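Long-range contact in putative glycosyl hydrolase (Bacteroides thetaiotaomicron VPI-5482, PDB 3K11), which is of unknown substrate but is probably a glycoside hydrolase of family 88: residues A[42-54]-A[66-79]. Numbering follows the deposited sequence.
With EDO (1,2-ethanediol), chain Q.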
loop_
_atom_site.group_PDB
_atom_site.type_symbol
_atom_site.label_atom_id
_atom_site.label_comp_id
_atom_site.label_asym_id
_atom_site.label_seq_id
_atom_site.Cartn_x
_atom_site.Cartn_y
_atom_site.Cartn_z
ATOM N N TYR A 42 20.160 30.594 12.788
ATOM C CA TYR A 42 21.027 30.017 11.787
ATOM C C TYR A 42 20.887 30.688 10.424
ATOM O O TYR A 42 21.862 31.088 9.831
ATOM C CB TYR A 42 20.739 28.517 11.672
ATOM C CG TYR A 42 21.520 27.863 10.558
ATOM C CD1 TYR A 42 22.897 27.786 10.600
ATOM C CD2 TYR A 42 20.878 27.305 9.481
ATOM C CE1 TYR A 42 23.606 27.195 9.560
ATOM C CE2 TYR A 42 21.579 26.723 8.449
ATOM C CZ TYR A 42 22.931 26.659 8.495
ATOM O OH TYR A 42 23.588 26.057 7.428
ATOM N N ILE A 43 19.662 30.829 9.933
ATOM C CA ILE A 43 19.485 31.359 8.583
ATOM C C ILE A 43 19.853 32.840 8.525
ATOM O O ILE A 43 20.237 33.325 7.476
ATOM C CB ILE A 43 18.077 31.122 8.011
ATOM C CG1 ILE A 43 16.995 31.847 8.832
ATOM C CG2 ILE A 43 17.813 29.599 7.899
ATOM C CD1 ILE A 43 15.991 32.557 7.993
ATOM N N ASP A 44 19.699 33.524 9.647
ATOM C CA ASP A 44 20.009 34.959 9.716
ATOM C C ASP A 44 21.490 35.182 9.311
ATOM O O ASP A 44 21.798 36.029 8.409
ATOM C CB ASP A 44 19.743 35.446 11.136
ATOM C CG ASP A 44 19.818 36.958 11.286
ATOM O OD1 ASP A 44 19.657 37.703 10.281
ATOM O OD2 ASP A 44 20.013 37.383 12.432
ATOM N N LYS A 45 22.376 34.395 9.948
ATOM C CA LYS A 45 23.835 34.477 9.673
ATOM C C LYS A 45 24.265 33.892 8.324
ATOM O O LYS A 45 25.357 34.184 7.856
ATOM C CB LYS A 45 24.733 33.963 10.833
ATOM C CG LYS A 45 24.373 32.666 11.612
ATOM C CD LYS A 45 24.578 31.355 10.837
ATOM C CE LYS A 45 26.022 31.021 10.655
ATOM N NZ LYS A 45 26.460 29.719 10.073
ATOM N N GLU A 46 23.412 33.090 7.706
ATOM C CA GLU A 46 23.680 32.502 6.396
ATOM C C GLU A 46 23.025 33.170 5.213
ATOM O O GLU A 46 23.019 32.615 4.095
ATOM C CB GLU A 46 23.240 31.035 6.440
ATOM C CG GLU A 46 24.136 30.184 7.306
ATOM C CD GLU A 46 25.555 30.090 6.744
ATOM O OE1 GLU A 46 25.814 30.510 5.591
ATOM O OE2 GLU A 46 26.404 29.598 7.468
ATOM N N THR A 47 22.397 34.317 5.447
ATOM C CA THR A 47 21.760 35.086 4.394
ATOM C C THR A 47 22.186 36.551 4.489
ATOM O O THR A 47 21.344 37.444 4.619
ATOM C CB THR A 47 20.227 34.925 4.444
ATOM O OG1 THR A 47 19.721 35.204 5.767
ATOM C CG2 THR A 47 19.835 33.477 3.992
ATOM N N PRO A 48 23.490 36.812 4.332
ATOM C CA PRO A 48 23.999 38.177 4.491
ATOM C C PRO A 48 23.419 39.153 3.469
ATOM O O PRO A 48 23.319 38.840 2.316
ATOM C CB PRO A 48 25.508 38.020 4.308
ATOM C CG PRO A 48 25.687 36.776 3.479
ATOM C CD PRO A 48 24.575 35.873 3.970
ATOM N N ALA A 49 23.057 40.337 3.923
ATOM C CA ALA A 49 22.523 41.359 3.041
ATOM C C ALA A 49 23.613 42.370 2.756
ATOM O O ALA A 49 23.575 43.484 3.269
ATOM C CB ALA A 49 21.279 42.019 3.693
ATOM N N ARG A 50 24.610 41.983 1.961
ATOM C CA ARG A 50 25.704 42.884 1.602
ATOM C C ARG A 50 26.152 42.608 0.201
ATOM O O ARG A 50 25.967 41.494 -0.307
ATOM C CB ARG A 50 26.967 42.636 2.446
ATOM C CG ARG A 50 26.747 42.411 3.883
ATOM C CD ARG A 50 28.056 42.365 4.658
ATOM N NE ARG A 50 27.739 42.386 6.070
ATOM C CZ ARG A 50 27.440 41.323 6.794
ATOM N NH1 ARG A 50 27.485 40.101 6.283
ATOM N NH2 ARG A 50 27.173 41.478 8.082
ATOM N N VAL A 51 26.774 43.619 -0.383
ATOM C CA VAL A 51 27.447 43.522 -1.680
ATOM C C VAL A 51 28.942 43.412 -1.411
ATOM O O VAL A 51 29.492 44.159 -0.604
ATOM C CB VAL A 51 27.128 44.733 -2.588
ATOM C CG1 VAL A 51 27.889 44.683 -3.903
ATOM C CG2 VAL A 51 25.593 44.789 -2.841
ATOM N N VAL A 52 29.605 42.471 -2.089
ATOM C CA VAL A 52 31.045 42.322 -1.937
ATOM C C VAL A 52 31.697 42.166 -3.307
ATOM O O VAL A 52 31.038 41.864 -4.293
ATOM C CB VAL A 52 31.404 41.064 -1.107
ATOM C CG1 VAL A 52 30.753 41.108 0.290
ATOM C CG2 VAL A 52 30.970 39.798 -1.847
ATOM N N ASP A 53 32.999 42.381 -3.341
ATOM C CA ASP A 53 33.815 42.082 -4.509
ATOM C C ASP A 53 33.911 40.564 -4.630
ATOM O O ASP A 53 34.267 39.861 -3.661
ATOM C CB ASP A 53 35.186 42.669 -4.329
ATOM C CG ASP A 53 36.089 42.386 -5.519
ATOM O OD1 ASP A 53 36.514 41.226 -5.703
ATOM O OD2 ASP A 53 36.371 43.335 -6.238
ATOM N N LYS A 54 33.566 40.056 -5.806
ATOM C CA LYS A 54 33.494 38.630 -6.011
ATOM C C LYS A 54 34.840 37.925 -5.918
ATOM O O LYS A 54 34.869 36.723 -5.690
ATOM C CB LYS A 54 32.833 38.303 -7.349
ATOM C CG LYS A 54 33.633 38.700 -8.534
ATOM C CD LYS A 54 32.794 38.569 -9.795
ATOM C CE LYS A 54 33.599 38.924 -11.042
ATOM N NZ LYS A 54 32.733 39.077 -12.278
HETATM N N MSE A 66 30.307 50.948 -8.336
HETATM C CA MSE A 66 30.699 49.571 -8.600
HETATM C C MSE A 66 30.479 49.129 -10.038
HETATM O O MSE A 66 29.744 49.761 -10.803
HETATM C CB MSE A 66 29.955 48.644 -7.664
HETATM C CG MSE A 66 28.493 48.528 -7.986
HETATM SE SE MSE A 66 27.590 47.636 -6.587
HETATM C CE MSE A 66 28.633 48.101 -5.220
ATOM N N GLY A 67 31.105 48.000 -10.359
ATOM C CA GLY A 67 31.057 47.378 -11.685
ATOM C C GLY A 67 30.732 45.910 -11.624
ATOM O O GLY A 67 30.061 45.464 -10.679
ATOM N N ASP A 68 31.195 45.147 -12.620
ATOM C CA ASP A 68 30.835 43.725 -12.728
ATOM C C ASP A 68 31.590 42.814 -11.725
ATOM O O ASP A 68 31.413 41.614 -11.740
ATOM C CB ASP A 68 30.938 43.212 -14.186
ATOM C CG ASP A 68 32.359 43.298 -14.765
ATOM O OD1 ASP A 68 33.342 43.243 -13.996
ATOM O OD2 ASP A 68 32.485 43.429 -16.005
ATOM N N GLU A 69 32.403 43.397 -10.865
ATOM C CA GLU A 69 33.041 42.653 -9.766
ATOM C C GLU A 69 32.072 42.462 -8.600
ATOM O O GLU A 69 32.315 41.603 -7.764
ATOM C CB GLU A 69 34.299 43.378 -9.252
ATOM C CG GLU A 69 34.093 44.670 -8.384
ATOM C CD GLU A 69 33.543 45.862 -9.143
ATOM O OE1 GLU A 69 33.708 45.875 -10.390
ATOM O OE2 GLU A 69 32.956 46.783 -8.488
ATOM N N ALA A 70 31.010 43.274 -8.520
ATOM C CA ALA A 70 30.102 43.254 -7.363
ATOM C C ALA A 70 29.143 42.074 -7.425
ATOM O O ALA A 70 28.627 41.737 -8.518
ATOM C CB ALA A 70 29.316 44.572 -7.292
ATOM N N GLN A 71 28.907 41.432 -6.262
ATOM C CA GLN A 71 27.908 40.409 -6.157
ATOM C C GLN A 71 27.325 40.447 -4.749
ATOM O O GLN A 71 27.946 40.967 -3.827
ATOM C CB GLN A 71 28.491 39.035 -6.425
ATOM C CG GLN A 71 29.521 38.610 -5.403
ATOM C CD GLN A 71 29.995 37.190 -5.569
ATOM O OE1 GLN A 71 29.781 36.556 -6.612
ATOM N NE2 GLN A 71 30.623 36.668 -4.524
ATOM N N LEU A 72 26.168 39.855 -4.581
ATOM C CA LEU A 72 25.627 39.665 -3.241
ATOM C C LEU A 72 26.554 38.667 -2.537
ATOM O O LEU A 72 26.976 37.670 -3.138
ATOM C CB LEU A 72 24.209 39.113 -3.326
ATOM C CG LEU A 72 23.154 39.952 -4.067
ATOM C CD1 LEU A 72 21.822 39.310 -3.976
ATOM C CD2 LEU A 72 23.156 41.395 -3.490
ATOM N N GLU A 73 26.890 38.940 -1.291
ATOM C CA GLU A 73 27.733 38.034 -0.514
ATOM C C GLU A 73 27.080 36.656 -0.460
ATOM O O GLU A 73 25.871 36.535 -0.179
ATOM C CB GLU A 73 27.930 38.586 0.913
ATOM C CG GLU A 73 28.811 37.673 1.739
ATOM C CD GLU A 73 29.067 38.165 3.114
ATOM O OE1 GLU A 73 28.439 39.150 3.524
ATOM O OE2 GLU A 73 29.878 37.511 3.803
ATOM N N ARG A 74 27.854 35.603 -0.710
ATOM C CA ARG A 74 27.268 34.293 -0.760
ATOM C C ARG A 74 27.248 33.656 0.619
ATOM O O ARG A 74 28.288 33.321 1.157
ATOM C CB ARG A 74 28.058 33.418 -1.717
ATOM C CG ARG A 74 28.224 33.967 -3.119
ATOM C CD ARG A 74 26.949 34.126 -3.755
ATOM N NE ARG A 74 26.996 34.234 -5.218
ATOM C CZ ARG A 74 26.496 35.232 -5.949
ATOM N NH1 ARG A 74 26.045 36.357 -5.401
ATOM N NH2 ARG A 74 26.473 35.112 -7.260
ATOM N N GLY A 75 26.080 33.545 1.210
ATOM C CA GLY A 75 25.880 32.746 2.426
ATOM C C GLY A 75 25.389 31.387 1.964
ATOM O O GLY A 75 25.459 31.093 0.785
ATOM N N ALA A 76 24.882 30.552 2.863
ATOM C CA ALA A 76 24.428 29.217 2.458
ATOM C C ALA A 76 23.183 29.264 1.622
ATOM O O ALA A 76 22.962 28.362 0.832
ATOM C CB ALA A 76 24.205 28.295 3.708
ATOM N N PHE A 77 22.353 30.308 1.764
ATOM C CA PHE A 77 21.090 30.366 1.046
ATOM C C PHE A 77 20.922 31.666 0.271
ATOM O O PHE A 77 21.289 32.732 0.783
ATOM C CB PHE A 77 19.961 30.261 2.041
ATOM C CG PHE A 77 20.089 29.076 2.938
ATOM C CD1 PHE A 77 19.932 27.793 2.410
ATOM C CD2 PHE A 77 20.479 29.229 4.269
ATOM C CE1 PHE A 77 20.129 26.687 3.212
ATOM C CE2 PHE A 77 20.643 28.132 5.078
ATOM C CZ PHE A 77 20.458 26.842 4.532
ATOM N N ARG A 78 20.355 31.567 -0.939
ATOM C CA ARG A 78 20.135 32.725 -1.832
ATOM C C ARG A 78 18.969 33.537 -1.297
ATOM O O ARG A 78 17.983 32.969 -0.811
ATOM C CB ARG A 78 19.854 32.245 -3.272
ATOM C CG ARG A 78 21.048 31.614 -3.977
ATOM C CD ARG A 78 20.710 30.730 -5.202
ATOM N NE ARG A 78 20.013 29.500 -4.775
ATOM C CZ ARG A 78 18.846 29.033 -5.253
ATOM N NH1 ARG A 78 18.200 29.632 -6.264
ATOM N NH2 ARG A 78 18.331 27.927 -4.724
ATOM N N LEU A 79 19.101 34.860 -1.335
ATOM C CA LEU A 79 18.064 35.765 -0.826
ATOM C C LEU A 79 16.777 35.854 -1.633
ATOM O O LEU A 79 15.745 36.230 -1.079
ATOM C CB LEU A 79 18.619 37.197 -0.705
ATOM C CG LEU A 79 19.621 37.519 0.410
ATOM C CD1 LEU A 79 20.171 38.989 0.319
ATOM C CD2 LEU A 79 18.949 37.362 1.762
HETATM C C1 EDO Q . 29.558 38.433 -12.525
HETATM O O1 EDO Q . 29.457 39.861 -12.434
HETATM C C2 EDO Q . 30.085 38.044 -13.892
HETATM O O2 EDO Q . 28.991 38.020 -14.799
HETATM O O HOH W 1 23.291 37.007 0.030
#
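Glu46 meets Gly75, Ala76 and Phe77 with both side chain and backbone. Its CB rests 3.9 Å from Phe77 CD2. The chain bends at CG (chi2 -65°), which lies over the rim of one face of the Tyr42 ring; CD packs on Ala76 CB. At the tip, OE1 takes the N-H of Ala76 at 2.9 Å on its anti side, a bent bond (138°), while OE2 lies by Lys45 NZ in one of that lysine's two conformers. The backbone Glu46 O touches Gly75 CA and accepts a weak bond from Phe77 N. With an alanine here, the Ala76 N-H would probably lose this carboxylate acceptor and Ala76 CB its packing. Tyr42 CE2 meets the edge of the Phe77 ring, and Trp84 stacks on that ring.

Further along, Arg50 and Glu73 run side by side: NH1 gives OE1 a straight salt-bridge hydrogen bond of 3.1 Å, in the guanidinium plane, and Pro48 CB abuts the same oxygen. Val52 and Gln71 then exchange two backbone bonds. Extended beyond CG, Lys54 carries NZ to Asp68 O, 2.9 Å away. Edge strand 70-72 thus pairs antiparallel with central strand 51-53 in a small three-stranded sheet packed outside the helices, consistent with the six-hairpin alpha/alpha barrel of family 88.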